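Local coordinates for protein nigritoxine (Vibrio nigripulchritudo, PDB 5M41) that is a bacterial toxin acting on crustaceans and insects, with a fold that was new when its structure was determined, at residues 599-604 against 647-652; 660-665 against 713-718. All blocks are in the same frame, centred on the assembly; numbering follows the deposited sequence.

Overall arrangement
Both contacts lie in the C-terminal part of the chain, on the same side of its centre and far from it, about 39 Å for interaction 1 and about 47 Å for interaction 2. They follow one another in series: interaction 1 closes with strand 649-652 before interaction 2 opens at 660-665. Their centres are about 11 Å apart, because strands 594-601, 649-652 and 713-715 lie next to each other in one antiparallel sheet, in which 713-715 is one of the two outermost strands. A salt bridge between Arg652 and Asp715 and packing of Ile649 and Phe651 on Leu714 join the two. Segment 660-665 meets 713-715 on its far side, and helix 719-731 lies against the apolar face.

Interaction 1 (599-604 against 647-652)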
ATOM      1  N   LEU A 599     -11.882  25.014 -30.785  1.00 48.46           N
ATOM      2  CA  LEU A 599     -11.128  24.314 -29.735  1.00 47.55           C
ATOM      3  C   LEU A 599      -9.697  24.124 -30.218  1.00 46.26           C
ATOM      4  O   LEU A 599      -9.464  23.791 -31.392  1.00 49.00           O
ATOM      5  CB  LEU A 599     -11.758  22.948 -29.402  1.00 46.07           C
ATOM      6  CG  LEU A 599     -11.143  22.188 -28.205  1.00 46.10           C
ATOM      7  CD1 LEU A 599     -12.222  21.471 -27.414  1.00 43.72           C
ATOM      8  CD2 LEU A 599     -10.026  21.226 -28.633  1.00 43.82           C
ATOM      9  N   THR A 600      -8.748  24.336 -29.321  1.00 43.87           N
ATOM     10  CA  THR A 600      -7.344  24.199 -29.658  1.00 44.89           C
ATOM     11  C   THR A 600      -6.695  23.131 -28.812  1.00 44.72           C
ATOM     12  O   THR A 600      -6.851  23.122 -27.597  1.00 42.61           O
ATOM     13  CB  THR A 600      -6.580  25.515 -29.456  1.00 45.25           C
ATOM     14  OG1 THR A 600      -7.013  26.432 -30.459  1.00 46.84           O
ATOM     15  CG2 THR A 600      -5.063  25.309 -29.611  1.00 44.20           C
ATOM     16  N   LEU A 601      -5.989  22.235 -29.489  1.00 42.56           N
ATOM     17  CA  LEU A 601      -5.150  21.247 -28.853  1.00 41.94           C
ATOM     18  C   LEU A 601      -3.725  21.783 -28.845  1.00 42.97           C
ATOM     19  O   LEU A 601      -3.196  22.172 -29.893  1.00 42.05           O
ATOM     20  CB  LEU A 601      -5.206  19.923 -29.643  1.00 40.29           C
ATOM     21  CG  LEU A 601      -4.191  18.860 -29.197  1.00 42.62           C
ATOM     22  CD1 LEU A 601      -4.475  18.366 -27.772  1.00 39.41           C
ATOM     23  CD2 LEU A 601      -4.144  17.712 -30.202  1.00 41.11           C
ATOM     24  N   GLU A 602      -3.116  21.778 -27.666  1.00 43.99           N
ATOM     25  CA  GLU A 602      -1.763  22.261 -27.468  1.00 46.08           C
ATOM     26  C   GLU A 602      -0.729  21.177 -27.847  1.00 45.37           C
ATOM     27  O   GLU A 602      -0.258  20.412 -26.997  1.00 43.24           O
ATOM     28  CB  GLU A 602      -1.612  22.725 -26.019  1.00 47.34           C
ATOM     29  CG  GLU A 602      -2.485  23.925 -25.672  1.00 48.67           C
ATOM     30  CD  GLU A 602      -2.919  23.948 -24.207  1.00 52.99           C
ATOM     31  OE1 GLU A 602      -2.181  23.435 -23.345  1.00 55.51           O
ATOM     32  OE2 GLU A 602      -4.007  24.483 -23.908  1.00 53.44           O
ATOM     33  N   SER A 603      -0.379  21.158 -29.128  1.00 42.94           N
ATOM     34  CA  SER A 603       0.330  20.041 -29.751  1.00 44.52           C
ATOM     35  C   SER A 603       1.581  19.609 -29.013  1.00 43.09           C
ATOM     36  O   SER A 603       1.679  18.460 -28.590  1.00 42.41           O
ATOM     37  CB  SER A 603       0.687  20.402 -31.190  1.00 43.65           C
ATOM     38  OG  SER A 603      -0.493  20.647 -31.921  1.00 44.93           O
ATOM     39  N   ASN A 604       2.523  20.532 -28.849  1.00 44.47           N
ATOM     40  CA  ASN A 604       3.824  20.191 -28.293  1.00 45.86           C
ATOM     41  C   ASN A 604       3.760  19.933 -26.798  1.00 45.63           C
ATOM     42  O   ASN A 604       4.510  19.086 -26.285  1.00 46.49           O
ATOM     43  CB  ASN A 604       4.890  21.246 -28.650  1.00 47.42           C
ATOM     44  CG  ASN A 604       5.290  21.197 -30.125  1.00 50.13           C
ATOM     45  OD1 ASN A 604       5.432  20.127 -30.713  1.00 50.06           O
ATOM     46  ND2 ASN A 604       5.475  22.361 -30.725  1.00 52.06           N
ATOM     47  N   ASP A 647       2.696  23.643 -35.147  1.00 52.80           N
ATOM     48  CA  ASP A 647       1.659  24.543 -34.617  1.00 52.73           C
ATOM     49  C   ASP A 647       0.673  23.760 -33.764  1.00 50.14           C
ATOM     50  O   ASP A 647       0.684  22.528 -33.766  1.00 48.91           O
ATOM     51  CB  ASP A 647       0.901  25.230 -35.773  1.00 53.34           C
ATOM     52  CG  ASP A 647       0.299  26.596 -35.380  1.00 56.64           C
ATOM     53  OD1 ASP A 647       0.331  26.988 -34.186  1.00 56.19           O
ATOM     54  OD2 ASP A 647      -0.202  27.299 -36.293  1.00 57.62           O
ATOM     55  N   ASN A 648      -0.174  24.485 -33.042  1.00 48.00           N
ATOM     56  CA  ASN A 648      -1.325  23.917 -32.373  1.00 47.40           C
ATOM     57  C   ASN A 648      -2.334  23.454 -33.384  1.00 46.19           C
ATOM     58  O   ASN A 648      -2.301  23.875 -34.523  1.00 46.80           O
ATOM     59  CB  ASN A 648      -1.969  24.949 -31.434  1.00 47.14           C
ATOM     60  CG  ASN A 648      -1.112  25.215 -30.211  1.00 49.69           C
ATOM     61  OD1 ASN A 648      -0.237  24.412 -29.866  1.00 49.45           O
ATOM     62  ND2 ASN A 648      -1.350  26.340 -29.553  1.00 48.75           N
ATOM     63  N   ILE A 649      -3.238  22.602 -32.926  1.00 45.75           N
ATOM     64  CA  ILE A 649      -4.200  21.885 -33.740  1.00 45.24           C
ATOM     65  C   ILE A 649      -5.594  22.413 -33.375  1.00 45.34           C
ATOM     66  O   ILE A 649      -5.879  22.617 -32.210  1.00 43.37           O
ATOM     67  CB  ILE A 649      -4.085  20.375 -33.408  1.00 43.67           C
ATOM     68  CG1 ILE A 649      -2.915  19.759 -34.191  1.00 44.96           C
ATOM     69  CG2 ILE A 649      -5.383  19.642 -33.671  1.00 41.60           C
ATOM     70  CD1 ILE A 649      -2.435  18.405 -33.700  1.00 41.39           C
ATOM     71  N   HIS A 650      -6.448  22.634 -34.372  1.00 46.88           N
ATOM     72  CA  HIS A 650      -7.749  23.281 -34.148  1.00 47.13           C
ATOM     73  C   HIS A 650      -8.914  22.454 -34.609  1.00 46.04           C
ATOM     74  O   HIS A 650      -8.861  21.815 -35.663  1.00 46.96           O
ATOM     75  CB  HIS A 650      -7.780  24.660 -34.826  1.00 48.78           C
ATOM     76  CG  HIS A 650      -6.580  25.529 -34.501  1.00 50.04           C
ATOM     77  ND1 HIS A 650      -6.389  26.078 -33.282  1.00 50.92           N
ATOM     78  CD2 HIS A 650      -5.480  25.912 -35.284  1.00 50.37           C
ATOM     79  CE1 HIS A 650      -5.225  26.780 -33.281  1.00 50.26           C
ATOM     80  NE2 HIS A 650      -4.682  26.686 -34.507  1.00 51.20           N
ATOM     81  N   PHE A 651      -9.976  22.462 -33.810  1.00 46.06           N
ATOM     82  CA  PHE A 651     -11.242  21.823 -34.148  1.00 45.36           C
ATOM     83  C   PHE A 651     -12.334  22.884 -34.055  1.00 47.72           C
ATOM     84  O   PHE A 651     -12.256  23.786 -33.221  1.00 45.88           O
ATOM     85  CB  PHE A 651     -11.607  20.760 -33.117  1.00 43.70           C
ATOM     86  CG  PHE A 651     -10.674  19.576 -33.059  1.00 43.12           C
ATOM     87  CD1 PHE A 651     -11.043  18.363 -33.634  1.00 43.69           C
ATOM     88  CD2 PHE A 651      -9.496  19.634 -32.324  1.00 43.79           C
ATOM     89  CE1 PHE A 651     -10.217  17.249 -33.538  1.00 44.81           C
ATOM     90  CE2 PHE A 651      -8.666  18.521 -32.215  1.00 43.77           C
ATOM     91  CZ  PHE A 651      -9.031  17.328 -32.826  1.00 43.14           C
ATOM     92  N   ARG A 652     -13.361  22.775 -34.886  1.00 48.44           N
ATOM     93  CA  ARG A 652     -14.487  23.732 -34.838  1.00 51.61           C
ATOM     94  C   ARG A 652     -15.757  23.034 -35.303  1.00 51.03           C
ATOM     95  O   ARG A 652     -15.674  21.978 -35.938  1.00 50.20           O
ATOM     96  CB  ARG A 652     -14.204  25.006 -35.666  1.00 54.21           C
ATOM     97  CG  ARG A 652     -13.144  24.817 -36.744  1.00 57.45           C
ATOM     98  CD  ARG A 652     -12.906  25.998 -37.669  1.00 56.64           C
ATOM     99  NE  ARG A 652     -12.569  27.240 -36.985  1.00 65.23           N
ATOM    100  CZ  ARG A 652     -11.341  27.645 -36.678  1.00 60.80           C
ATOM    101  NH1 ARG A 652     -10.292  26.909 -36.958  1.00 57.21           N
ATOM    102  NH2 ARG A 652     -11.175  28.801 -36.066  1.00 64.52           N
TER
HETATM  103  O   HOH W   1       2.154  23.187 -30.130  1.00 36.57           O
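Leu599, Leu601, Ile649 and Phe651 all turn to one face of the strand pair, and this apolar side is the tightly packed part of the contact. Leu601 and Ile649 lie side by side, CB to CB at 4.0 Å, with CD2 of the leucine, its CG anti to the backbone N (chi1 171°), reaching CD1 of the isoleucine. Further along, Leu599 CD2 approaches Phe651 CD2 obliquely at 4.1 Å. Branched and aromatic groups suit this buried place, where helix 719-731 sets Leu725 on Leu601, Tyr721 on Ile649 and Met722 on Phe651.

The backbones form an antiparallel pair within a six-stranded sheet, strand 594-601 against strand 649-652. Leu599 with Phe651 and Leu601 with Ile649 are hydrogen-bonded pairs, each joined by two N-H to O bonds in the carbonyl plane; the straightest, Ile649 N to Leu601 O, has an angle of 177° at the hydrogen. Between them Thr600 and His650 make a non-hydrogen-bonded pair on the other face, and their side chains supply the polar link instead: Thr600 OG1 meets His650 ND1 at 2.9 Å, in the plane of the ring at its edge. OG1 beside the backbone N (chi1 -70°) faces the imidazole, while CG2 is left to touch Asn648 CB at 3.6 Å.

The looser side is the polar end, where Asp647 and Asn648 are partly exposed and water enters. Strand 594-601 gives way to helix 603-614 through an inverse gamma turn centred on Glu602, the N-cap residue, whose carboxylate bridges to Lys632. The small Ser603 hydroxyl, OG beside the backbone N, donates to a lone pair of Asp647 O at 2.9 Å and also packs on Ile649 CG1. Asn648 OD1 takes a weak bond from Ser603 N; a water donates to Asn648 OD1 at 2.7 Å and accepts from Asn604 N.

Interaction 2 (660-665 against 713-718); sequences HSLTTY and FLDVAS
Thr663 holds OG1 in the crowded position between its own N and carbonyl carbon (chi1 67°), which turns the hydroxyl to Leu714 O. The result is an ST turn, Thr663 to Tyr665, spanning the corner at Thr664: OG1 accepts from Tyr665 N and donates to Leu714 O. That carbonyl is gripped twice, by Thr663 N nearly along the C=O axis and by OG1 from above its plane, both at 2.8 Å. Threonine suits the place, having a hydroxyl that both accepts and donates and a methyl, CG2, that packs on Val716 CA.

Antiparallel pairing is limited to Leu662 with Asp715, a non-hydrogen-bonded pair flanked by the N-H bonds of Thr663 and Val716. After the corner, Leu714 N makes a further bond to Tyr665 O. With its CG anti to the backbone N (chi1 179°), Leu714 sets CB at the edge of the Tyr665 ring, 4.0 Å from CD2, near helix 739-751. Toward the more exposed side, Phe713 lays CB against Thr663 O and Leu662 CD1, and its ring edge meets Thr664. Asp715 OD2 is committed to Arg652, with His660 nearby. Past the strand, Val716 N donates almost straight to Ser661 O at 2.9 Å, from 31° above the carbonyl plane.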
ATOM      1  N   HIS A 660     -13.154  28.318 -42.775  1.00 62.33           N
ATOM      2  CA  HIS A 660     -12.222  27.214 -42.534  1.00 60.01           C
ATOM      3  C   HIS A 660     -12.803  25.933 -43.081  1.00 58.97           C
ATOM      4  O   HIS A 660     -13.923  25.560 -42.729  1.00 59.10           O
ATOM      5  CB  HIS A 660     -11.919  27.063 -41.040  1.00 58.07           C
ATOM      6  CG  HIS A 660     -11.292  28.280 -40.408  1.00 58.39           C
ATOM      7  ND1 HIS A 660      -9.960  28.496 -40.411  1.00 60.07           N
ATOM      8  CD2 HIS A 660     -11.862  29.360 -39.736  1.00 60.21           C
ATOM      9  CE1 HIS A 660      -9.690  29.665 -39.784  1.00 58.82           C
ATOM     10  NE2 HIS A 660     -10.851  30.188 -39.369  1.00 60.58           N
ATOM     11  N   SER A 661     -12.065  25.253 -43.960  1.00 58.43           N
ATOM     12  CA  SER A 661     -12.485  23.943 -44.455  1.00 58.10           C
ATOM     13  C   SER A 661     -12.261  22.894 -43.350  1.00 56.39           C
ATOM     14  O   SER A 661     -11.235  22.914 -42.666  1.00 54.06           O
ATOM     15  CB  SER A 661     -11.716  23.552 -45.722  1.00 58.84           C
ATOM     16  OG  SER A 661     -11.869  24.543 -46.728  1.00 64.46           O
ATOM     17  N   LEU A 662     -13.221  21.989 -43.196  1.00 55.18           N
ATOM     18  CA  LEU A 662     -13.192  20.995 -42.120  1.00 54.65           C
ATOM     19  C   LEU A 662     -12.983  19.593 -42.666  1.00 54.05           C
ATOM     20  O   LEU A 662     -13.368  19.299 -43.803  1.00 54.41           O
ATOM     21  CB  LEU A 662     -14.482  21.054 -41.290  1.00 53.32           C
ATOM     22  CG  LEU A 662     -14.811  22.396 -40.621  1.00 54.22           C
ATOM     23  CD1 LEU A 662     -15.980  22.248 -39.665  1.00 52.87           C
ATOM     24  CD2 LEU A 662     -13.599  22.973 -39.898  1.00 54.44           C
ATOM     25  N   THR A 663     -12.346  18.734 -41.872  1.00 51.45           N
ATOM     26  CA  THR A 663     -12.302  17.324 -42.203  1.00 49.79           C
ATOM     27  C   THR A 663     -13.506  16.667 -41.544  1.00 50.30           C
ATOM     28  O   THR A 663     -14.292  17.332 -40.875  1.00 51.93           O
ATOM     29  CB  THR A 663     -11.041  16.644 -41.661  1.00 50.39           C
ATOM     30  OG1 THR A 663     -11.107  16.639 -40.232  1.00 49.81           O
ATOM     31  CG2 THR A 663      -9.760  17.347 -42.150  1.00 48.40           C
ATOM     32  N   THR A 664     -13.655  15.362 -41.732  1.00 50.01           N
ATOM     33  CA  THR A 664     -14.720  14.593 -41.082  1.00 50.38           C
ATOM     34  C   THR A 664     -14.186  13.916 -39.804  1.00 49.26           C
ATOM     35  O   THR A 664     -14.905  13.185 -39.133  1.00 49.76           O
ATOM     36  CB  THR A 664     -15.236  13.513 -42.044  1.00 52.23           C
ATOM     37  OG1 THR A 664     -14.123  12.693 -42.430  1.00 52.04           O
ATOM     38  CG2 THR A 664     -15.855  14.166 -43.321  1.00 53.96           C
ATOM     39  N   TYR A 665     -12.923  14.168 -39.473  1.00 49.00           N
ATOM     40  CA  TYR A 665     -12.312  13.668 -38.235  1.00 49.73           C
ATOM     41  C   TYR A 665     -12.765  14.512 -37.057  1.00 48.28           C
ATOM     42  O   TYR A 665     -12.708  15.743 -37.109  1.00 50.81           O
ATOM     43  CB  TYR A 665     -10.786  13.720 -38.332  1.00 48.65           C
ATOM     44  CG  TYR A 665     -10.058  13.110 -37.160  1.00 45.75           C
ATOM     45  CD1 TYR A 665      -9.880  11.723 -37.084  1.00 47.34           C
ATOM     46  CD2 TYR A 665      -9.489  13.911 -36.153  1.00 44.74           C
ATOM     47  CE1 TYR A 665      -9.200  11.142 -36.030  1.00 43.28           C
ATOM     48  CE2 TYR A 665      -8.793  13.332 -35.084  1.00 43.87           C
ATOM     49  CZ  TYR A 665      -8.662  11.940 -35.038  1.00 43.61           C
ATOM     50  OH  TYR A 665      -7.986  11.307 -34.024  1.00 42.18           O
ATOM     51  N   PHE A 713     -15.062  19.235 -35.543  1.00 46.90           N
ATOM     52  CA  PHE A 713     -14.231  18.638 -36.602  1.00 47.64           C
ATOM     53  C   PHE A 713     -12.825  19.265 -36.716  1.00 46.80           C
ATOM     54  O   PHE A 713     -12.664  20.463 -36.560  1.00 46.92           O
ATOM     55  CB  PHE A 713     -14.943  18.690 -37.962  1.00 46.78           C
ATOM     56  CG  PHE A 713     -16.289  18.019 -37.975  1.00 50.82           C
ATOM     57  CD1 PHE A 713     -16.405  16.648 -38.220  1.00 50.43           C
ATOM     58  CD2 PHE A 713     -17.454  18.761 -37.766  1.00 52.75           C
ATOM     59  CE1 PHE A 713     -17.649  16.026 -38.235  1.00 52.46           C
ATOM     60  CE2 PHE A 713     -18.704  18.147 -37.789  1.00 55.54           C
ATOM     61  CZ  PHE A 713     -18.801  16.775 -38.014  1.00 56.33           C
ATOM     62  N   LEU A 714     -11.818  18.443 -37.008  1.00 46.50           N
ATOM     63  CA  LEU A 714     -10.459  18.939 -37.205  1.00 46.30           C
ATOM     64  C   LEU A 714     -10.408  19.788 -38.487  1.00 45.90           C
ATOM     65  O   LEU A 714     -10.946  19.361 -39.505  1.00 45.22           O
ATOM     66  CB  LEU A 714      -9.493  17.748 -37.305  1.00 44.50           C
ATOM     67  CG  LEU A 714      -7.996  18.010 -37.543  1.00 45.24           C
ATOM     68  CD1 LEU A 714      -7.311  18.403 -36.245  1.00 42.92           C
ATOM     69  CD2 LEU A 714      -7.328  16.754 -38.087  1.00 43.95           C
ATOM     70  N   ASP A 715      -9.786  20.976 -38.419  1.00 45.73           N
ATOM     71  CA  ASP A 715      -9.534  21.821 -39.602  1.00 49.20           C
ATOM     72  C   ASP A 715      -8.713  21.062 -40.613  1.00 48.86           C
ATOM     73  O   ASP A 715      -7.771  20.347 -40.243  1.00 46.86           O
ATOM     74  CB  ASP A 715      -8.710  23.081 -39.269  1.00 49.96           C
ATOM     75  CG  ASP A 715      -9.461  24.079 -38.456  1.00 53.81           C
ATOM     76  OD1 ASP A 715     -10.633  23.801 -38.103  1.00 56.56           O
ATOM     77  OD2 ASP A 715      -8.869  25.145 -38.154  1.00 51.54           O
ATOM     78  N   VAL A 716      -9.018  21.270 -41.889  1.00 48.43           N
ATOM     79  CA  VAL A 716      -8.182  20.706 -42.944  1.00 50.63           C
ATOM     80  C   VAL A 716      -6.720  21.139 -42.716  1.00 52.08           C
ATOM     81  O   VAL A 716      -5.777  20.329 -42.879  1.00 51.07           O
ATOM     82  CB  VAL A 716      -8.704  21.099 -44.349  1.00 53.51           C
ATOM     83  CG1 VAL A 716      -7.650  20.856 -45.426  1.00 54.20           C
ATOM     84  CG2 VAL A 716      -9.979  20.319 -44.673  1.00 52.02           C
ATOM     85  N   ALA A 717      -6.537  22.392 -42.296  1.00 48.57           N
ATOM     86  CA  ALA A 717      -5.197  22.963 -42.100  1.00 49.91           C
ATOM     87  C   ALA A 717      -4.400  22.263 -40.976  1.00 51.24           C
ATOM     88  O   ALA A 717      -3.164  22.297 -40.967  1.00 52.67           O
ATOM     89  CB  ALA A 717      -5.275  24.475 -41.867  1.00 48.25           C
ATOM     90  N   SER A 718      -5.107  21.631 -40.038  1.00 48.93           N
ATOM     91  CA  SER A 718      -4.457  20.897 -38.952  1.00 47.86           C
ATOM     92  C   SER A 718      -4.123  19.422 -39.302  1.00 50.36           C
ATOM     93  O   SER A 718      -3.505  18.714 -38.494  1.00 50.42           O
ATOM     94  CB  SER A 718      -5.352  20.930 -37.724  1.00 45.03           C
ATOM     95  OG  SER A 718      -5.477  22.244 -37.227  1.00 45.13           O
TER